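Local coordinates for protein alpha-1,2-Mannosidase (Trichoderma reesei, PDB 1HCU) that probably trims alpha-1,2-linked mannose residues from high-mannose N-glycans, as a calcium-dependent glycoside hydrolase of family 47, at residues Thr150-Pro155 with Val226-Gly231; Pro211-Pro215 with Thr232-Ser236. One frame throughout, in Å; residues are numbered along the deposited sequence.

In the fold
Contacts 1 and 2 lie side by side, their centres about 13 Å apart and about 25 and 26 Å from the centre of the chain. Their segments alternate along the sequence: 150-155, 211-215, 226-231, then 232-236. The last two are continuous, so one run of chain serves both contacts. It starts on strand 225-227, which pairs antiparallel with strand 172-174, and leads toward strand 237-238 of a larger antiparallel sheet. The loop after helix 127-144 meets its first half and the loop after helix 196-209 its second. Val226 packs on Phe233 and joins the two contacts. Contact 1 holds glycosylated Asn230, and segment 232-236 starts just after it, away from the predicted catalytic residues.

Contact 1. Residues Thr150-Pro155 with Val226-Gly231; sequences TPSGVP and VSTSNG. With NAG (2-acetamido-2-deoxy-beta-D-glucopyranose), chain E.
Thr228 and Val154 bury the most surface here, and Ser152 supplies the polar link between them. Val154 sets its CB 4.1 Å from Thr228 CA. With CG1 anti to the backbone N (chi1 174°), CG2 falls anti to the carbonyl carbon. It is CG2 that meets Val226 CG1 at 4.1 Å and Gly231 CA at 3.8 Å. A side chain on Gly231 would press on that same methyl, and the positive phi of Gly231 also favours glycine.

The carbonyl of Thr228 takes the polar contacts. Ser152 OG donates to Thr228 O at 2.6 Å, from above the carbonyl plane. The backbone N of Ser152 adds a weak, long bond to the same oxygen. Ser152 OG also accepts from Val154 N at 3.0 Å, which makes an ST turn. Just before it, Thr150 OG1 accepts from Gly153 N in an ST motif and donates to Val154 O. These bonds hold the 150-155 loop in shape against the end of strand 225-227. Thr228 turns its own hydroxyl to Ala170 O, and its side chain crosses that of Thr150 at about a right angle.

Beyond the strand the chain carries an N-linked glycan: Asn230 ND2 is bonded covalently to C1 of the N-acetylglucosamine. Ser227 OG hydrogen-bonds the sugar O6 at 3.0 Å. Ser229 OG donates to Ser227 OG, also at 3.0 Å. Pro151 lies on the exposed side, with CB 3.6 Å from Ser229 O.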
ATOM      1  N   THR A 150      18.681  -5.107  17.654  1.00 13.81           N
ATOM      2  CA  THR A 150      19.720  -5.815  16.919  1.00 12.52           C
ATOM      3  C   THR A 150      21.015  -5.026  17.130  1.00 12.98           C
ATOM      4  O   THR A 150      20.980  -3.874  17.539  1.00 12.69           O
ATOM      5  CB  THR A 150      19.421  -5.844  15.415  1.00 12.97           C
ATOM      6  OG1 THR A 150      19.287  -4.498  14.937  1.00 11.29           O
ATOM      7  CG2 THR A 150      18.137  -6.614  15.137  1.00 11.91           C
ATOM      8  N   PRO A 151      22.171  -5.640  16.838  1.00 13.78           N
ATOM      9  CA  PRO A 151      23.468  -4.972  17.006  1.00 14.23           C
ATOM     10  C   PRO A 151      23.590  -3.662  16.223  1.00 14.57           C
ATOM     11  O   PRO A 151      24.204  -2.705  16.703  1.00 14.69           O
ATOM     12  CB  PRO A 151      24.466  -6.031  16.521  1.00 13.76           C
ATOM     13  CG  PRO A 151      23.784  -7.313  16.864  1.00 14.22           C
ATOM     14  CD  PRO A 151      22.354  -7.047  16.434  1.00 12.08           C
ATOM     15  N   SER A 152      22.998  -3.618  15.030  1.00 12.63           N
ATOM     16  CA  SER A 152      23.060  -2.422  14.179  1.00 13.35           C
ATOM     17  C   SER A 152      21.898  -1.453  14.388  1.00 13.08           C
ATOM     18  O   SER A 152      22.030  -0.249  14.173  1.00 13.04           O
ATOM     19  CB  SER A 152      23.062  -2.817  12.700  1.00 13.40           C
ATOM     20  OG  SER A 152      21.811  -3.375  12.333  1.00  9.21           O
ATOM     21  N   GLY A 153      20.756  -1.986  14.792  1.00 12.25           N
ATOM     22  CA  GLY A 153      19.594  -1.150  14.969  1.00 10.65           C
ATOM     23  C   GLY A 153      18.623  -1.438  13.837  1.00 13.09           C
ATOM     24  O   GLY A 153      17.477  -0.987  13.871  1.00 14.02           O
ATOM     25  N   VAL A 154      19.080  -2.176  12.823  1.00 10.10           N
ATOM     26  CA  VAL A 154      18.215  -2.541  11.704  1.00  9.75           C
ATOM     27  C   VAL A 154      17.206  -3.497  12.317  1.00 11.78           C
ATOM     28  O   VAL A 154      17.581  -4.522  12.904  1.00 14.28           O
ATOM     29  CB  VAL A 154      18.985  -3.280  10.566  1.00  9.05           C
ATOM     30  CG1 VAL A 154      18.008  -3.770   9.494  1.00  5.05           C
ATOM     31  CG2 VAL A 154      20.018  -2.358   9.949  1.00  5.25           C
ATOM     32  N   PRO A 155      15.911  -3.184  12.192  1.00 11.12           N
ATOM     33  CA  PRO A 155      14.854  -4.029  12.754  1.00 11.66           C
ATOM     34  C   PRO A 155      14.840  -5.477  12.277  1.00 10.44           C
ATOM     35  O   PRO A 155      15.138  -5.770  11.120  1.00 11.09           O
ATOM     36  CB  PRO A 155      13.578  -3.288  12.359  1.00 10.35           C
ATOM     37  CG  PRO A 155      13.964  -2.691  11.040  1.00 11.67           C
ATOM     38  CD  PRO A 155      15.334  -2.132  11.340  1.00 11.73           C
ATOM     39  N   VAL A 226      19.339  -6.299   3.815  1.00 14.50           N
ATOM     40  CA  VAL A 226      20.283  -5.634   4.705  1.00 14.52           C
ATOM     41  C   VAL A 226      20.551  -6.459   5.965  1.00 15.45           C
ATOM     42  O   VAL A 226      19.630  -6.974   6.601  1.00 14.49           O
ATOM     43  CB  VAL A 226      19.760  -4.236   5.120  1.00 11.42           C
ATOM     44  CG1 VAL A 226      20.738  -3.574   6.083  1.00 13.48           C
ATOM     45  CG2 VAL A 226      19.573  -3.374   3.902  1.00  9.96           C
ATOM     46  N   SER A 227      21.828  -6.579   6.303  1.00 16.10           N
ATOM     47  CA  SER A 227      22.288  -7.330   7.467  1.00 16.24           C
ATOM     48  C   SER A 227      21.819  -6.678   8.768  1.00 16.60           C
ATOM     49  O   SER A 227      21.945  -5.462   8.938  1.00 15.21           O
ATOM     50  CB  SER A 227      23.819  -7.389   7.440  1.00 15.83           C
ATOM     51  OG  SER A 227      24.339  -7.858   8.668  1.00 19.18           O
ATOM     52  N   THR A 228      21.285  -7.477   9.688  1.00 15.88           N
ATOM     53  CA  THR A 228      20.821  -6.935  10.960  1.00 17.29           C
ATOM     54  C   THR A 228      21.978  -6.725  11.941  1.00 19.16           C
ATOM     55  O   THR A 228      21.867  -5.933  12.877  1.00 18.91           O
ATOM     56  CB  THR A 228      19.768  -7.852  11.615  1.00 18.20           C
ATOM     57  OG1 THR A 228      20.338  -9.141  11.872  1.00 18.65           O
ATOM     58  CG2 THR A 228      18.565  -8.006  10.692  1.00 18.92           C
ATOM     59  N   SER A 229      23.089  -7.423  11.710  1.00 19.81           N
ATOM     60  CA  SER A 229      24.262  -7.301  12.568  1.00 21.16           C
ATOM     61  C   SER A 229      25.105  -6.060  12.268  1.00 21.24           C
ATOM     62  O   SER A 229      25.644  -5.454  13.187  1.00 20.46           O
ATOM     63  CB  SER A 229      25.143  -8.559  12.468  1.00 22.07           C
ATOM     64  OG  SER A 229      25.684  -8.735  11.168  1.00 24.86           O
ATOM     65  N   ASN A 230      25.230  -5.674  10.999  1.00 22.29           N
ATOM     66  CA  ASN A 230      26.034  -4.490  10.671  1.00 24.43           C
ATOM     67  C   ASN A 230      25.406  -3.516   9.674  1.00 22.40           C
ATOM     68  O   ASN A 230      26.055  -2.561   9.236  1.00 21.34           O
ATOM     69  CB  ASN A 230      27.419  -4.905  10.168  1.00 29.22           C
ATOM     70  CG  ASN A 230      27.352  -5.884   9.024  1.00 34.73           C
ATOM     71  OD1 ASN A 230      26.574  -5.709   8.087  1.00 36.30           O
ATOM     72  ND2 ASN A 230      28.184  -6.918   9.093  1.00 40.71           N
ATOM     73  N   GLY A 231      24.149  -3.765   9.319  1.00 19.94           N
ATOM     74  CA  GLY A 231      23.438  -2.899   8.398  1.00 17.70           C
ATOM     75  C   GLY A 231      24.053  -2.693   7.026  1.00 17.50           C
ATOM     76  O   GLY A 231      23.867  -1.645   6.418  1.00 17.37           O
TER
HETATM   77  C1  NAG E 600      28.111  -7.973   8.101  1.00 45.54           C
HETATM   78  C2  NAG E 600      29.518  -8.427   7.692  1.00 48.46           C
HETATM   79  C3  NAG E 600      29.412  -9.558   6.660  1.00 50.16           C
HETATM   80  C4  NAG E 600      28.486 -10.678   7.148  1.00 50.51           C
HETATM   81  C5  NAG E 600      27.139 -10.088   7.587  1.00 49.53           C
HETATM   82  C6  NAG E 600      26.214 -11.128   8.178  1.00 49.53           C
HETATM   83  C7  NAG E 600      31.278  -6.773   7.699  1.00 51.55           C
HETATM   84  C8  NAG E 600      32.526  -6.575   6.856  1.00 52.32           C
HETATM   85  N2  NAG E 600      30.218  -7.302   7.097  1.00 50.42           N
HETATM   86  O3  NAG E 600      30.705 -10.085   6.394  1.00 51.27           O
HETATM   87  O4  NAG E 600      28.269 -11.616   6.099  1.00 50.81           O
HETATM   88  O5  NAG E 600      27.348  -9.081   8.594  1.00 46.70           O
HETATM   89  O6  NAG E 600      24.855 -10.743   8.043  1.00 49.67           O
HETATM   90  O7  NAG E 600      31.281  -6.450   8.888  1.00 52.75           O

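Contact 2. Residues Pro211-Pro215 with Thr232-Ser236; sequences PKGSP and TFQDS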
ATOM      1  N   PRO A 211      23.845   3.668   1.622  1.00 19.80           N
ATOM      2  CA  PRO A 211      24.134   2.253   1.385  1.00 19.67           C
ATOM      3  C   PRO A 211      25.602   1.876   1.354  1.00 20.10           C
ATOM      4  O   PRO A 211      26.383   2.423   0.576  1.00 21.52           O
ATOM      5  CB  PRO A 211      23.431   1.981   0.058  1.00 20.27           C
ATOM      6  CG  PRO A 211      23.522   3.296  -0.642  1.00 19.14           C
ATOM      7  CD  PRO A 211      23.168   4.262   0.456  1.00 18.17           C
ATOM      8  N   LYS A 212      25.969   0.938   2.219  1.00 21.02           N
ATOM      9  CA  LYS A 212      27.337   0.447   2.288  1.00 22.63           C
ATOM     10  C   LYS A 212      27.299  -1.057   2.063  1.00 22.34           C
ATOM     11  O   LYS A 212      26.393  -1.745   2.544  1.00 22.41           O
ATOM     12  CB  LYS A 212      27.962   0.785   3.643  1.00 24.81           C
ATOM     13  CG  LYS A 212      28.018   2.284   3.921  1.00 28.91           C
ATOM     14  CD  LYS A 212      28.768   2.589   5.204  1.00 32.83           C
ATOM     15  CE  LYS A 212      28.773   4.081   5.494  1.00 33.87           C
ATOM     16  NZ  LYS A 212      29.357   4.848   4.360  1.00 35.47           N
ATOM     17  N   GLY A 213      28.278  -1.553   1.312  1.00 22.86           N
ATOM     18  CA  GLY A 213      28.353  -2.967   0.989  1.00 22.24           C
ATOM     19  C   GLY A 213      28.288  -3.111  -0.523  1.00 24.18           C
ATOM     20  O   GLY A 213      29.134  -2.577  -1.240  1.00 27.10           O
ATOM     21  N   SER A 214      27.283  -3.817  -1.024  1.00 24.42           N
ATOM     22  CA  SER A 214      27.141  -3.989  -2.464  1.00 24.28           C
ATOM     23  C   SER A 214      26.927  -2.630  -3.128  1.00 23.78           C
ATOM     24  O   SER A 214      26.211  -1.779  -2.598  1.00 25.56           O
ATOM     25  CB  SER A 214      25.958  -4.903  -2.770  1.00 24.65           C
ATOM     26  OG  SER A 214      26.131  -6.164  -2.147  1.00 29.61           O
ATOM     27  N   PRO A 215      27.556  -2.401  -4.296  1.00 21.33           N
ATOM     28  CA  PRO A 215      27.409  -1.125  -5.010  1.00 18.61           C
ATOM     29  C   PRO A 215      25.979  -0.944  -5.507  1.00 18.58           C
ATOM     30  O   PRO A 215      25.282  -1.925  -5.781  1.00 19.29           O
ATOM     31  CB  PRO A 215      28.401  -1.260  -6.159  1.00 18.16           C
ATOM     32  CG  PRO A 215      28.332  -2.722  -6.469  1.00 21.00           C
ATOM     33  CD  PRO A 215      28.357  -3.355  -5.083  1.00 19.82           C
ATOM     34  N   THR A 232      24.781  -3.677   6.521  1.00 17.54           N
ATOM     35  CA  THR A 232      25.392  -3.529   5.204  1.00 17.43           C
ATOM     36  C   THR A 232      24.616  -4.309   4.155  1.00 16.21           C
ATOM     37  O   THR A 232      23.991  -5.319   4.465  1.00 16.69           O
ATOM     38  CB  THR A 232      26.851  -4.029   5.209  1.00 18.41           C
ATOM     39  OG1 THR A 232      26.869  -5.444   5.429  1.00 17.14           O
ATOM     40  CG2 THR A 232      27.645  -3.336   6.313  1.00 16.22           C
ATOM     41  N   PHE A 233      24.638  -3.834   2.915  1.00 17.19           N
ATOM     42  CA  PHE A 233      23.929  -4.531   1.843  1.00 17.67           C
ATOM     43  C   PHE A 233      24.765  -5.687   1.327  1.00 19.81           C
ATOM     44  O   PHE A 233      25.994  -5.644   1.361  1.00 18.15           O
ATOM     45  CB  PHE A 233      23.613  -3.586   0.681  1.00 14.93           C
ATOM     46  CG  PHE A 233      22.575  -2.553   1.003  1.00 12.95           C
ATOM     47  CD1 PHE A 233      22.861  -1.512   1.878  1.00 10.46           C
ATOM     48  CD2 PHE A 233      21.309  -2.625   0.433  1.00 10.57           C
ATOM     49  CE1 PHE A 233      21.902  -0.553   2.182  1.00 12.38           C
ATOM     50  CE2 PHE A 233      20.340  -1.669   0.730  1.00 14.06           C
ATOM     51  CZ  PHE A 233      20.636  -0.629   1.607  1.00 11.23           C
ATOM     52  N   GLN A 234      24.086  -6.715   0.834  1.00 23.94           N
ATOM     53  CA  GLN A 234      24.752  -7.903   0.315  1.00 28.16           C
ATOM     54  C   GLN A 234      24.377  -8.218  -1.134  1.00 29.35           C
ATOM     55  O   GLN A 234      24.791  -9.248  -1.678  1.00 29.92           O
ATOM     56  CB  GLN A 234      24.389  -9.094   1.182  1.00 31.96           C
ATOM     57  CG  GLN A 234      22.910  -9.168   1.434  1.00 35.51           C
ATOM     58  CD  GLN A 234      22.491 -10.532   1.879  1.00 38.61           C
ATOM     59  OE1 GLN A 234      23.001 -11.059   2.873  1.00 41.63           O
ATOM     60  NE2 GLN A 234      21.558 -11.129   1.142  1.00 40.55           N
ATOM     61  N   ASP A 235      23.584  -7.341  -1.747  1.00 28.25           N
ATOM     62  CA  ASP A 235      23.160  -7.535  -3.130  1.00 26.12           C
ATOM     63  C   ASP A 235      22.874  -6.194  -3.810  1.00 24.59           C
ATOM     64  O   ASP A 235      22.770  -5.160  -3.147  1.00 23.94           O
ATOM     65  CB  ASP A 235      21.909  -8.412  -3.170  1.00 25.97           C
ATOM     66  CG  ASP A 235      20.709  -7.740  -2.523  1.00 26.86           C
ATOM     67  OD1 ASP A 235      20.140  -6.818  -3.141  1.00 24.51           O
ATOM     68  OD2 ASP A 235      20.348  -8.131  -1.390  1.00 29.66           O
ATOM     69  N   SER A 236      22.750  -6.224  -5.133  1.00 20.87           N
ATOM     70  CA  SER A 236      22.468  -5.025  -5.901  1.00 18.79           C
ATOM     71  C   SER A 236      21.205  -5.213  -6.741  1.00 17.92           C
ATOM     72  O   SER A 236      21.110  -4.695  -7.854  1.00 19.10           O
ATOM     73  CB  SER A 236      23.653  -4.699  -6.814  1.00 19.62           C
ATOM     74  OG  SER A 236      24.844  -4.536  -6.059  1.00 21.52           O
TER
HETATM   75  O   HOH W   1      23.487  -2.425  -3.607  1.00 24.41           O
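This is a surface contact between two irregular loops of the (alpha/alpha)7 barrel of family 47, one after helix 196-209 and the other joining strand 225-227 to strand 237-238. The backbones meet around Phe233. Its N donates to Lys212 O at 2.8 Å, nearly straight at 165° and almost in line with the carbonyl. Phe233 O in turn accepts from Ser214 N at 3.3 Å, with the donor well above the carbonyl plane. Gly213 sits between these two bonds and brings its CA close to Phe233 O. A side chain there would clash with that oxygen.

Phe233 CG lies beside its backbone N, anti to the carbonyl carbon (chi1 -70°). This puts CE1 3.6 Å from Pro211 CB, while Lys212 O lies at the ring edge, in its plane. Ile222 and Val226 also touch the ring. Cutting Phe233 back to an alanine is likely to leave a gap where Pro211, Ile222 and Val226 now pack.

Thr232 turns its hydroxyl to Asn230 OD1, next to the glycan. Asp235 points its carboxylate at Thr224 N, Phe225 N and Ser237 N, which joins the loop to the chain entering strand 225-227 and to the start of the next strand. Ser214 sets its CB 3.5 Å from Ser236 OG. A water lies 2.9 Å from both Pro215 O and Asp235 O. Ser236 OG donates to Pro215 O, at 2.7 Å and in the carbonyl plane.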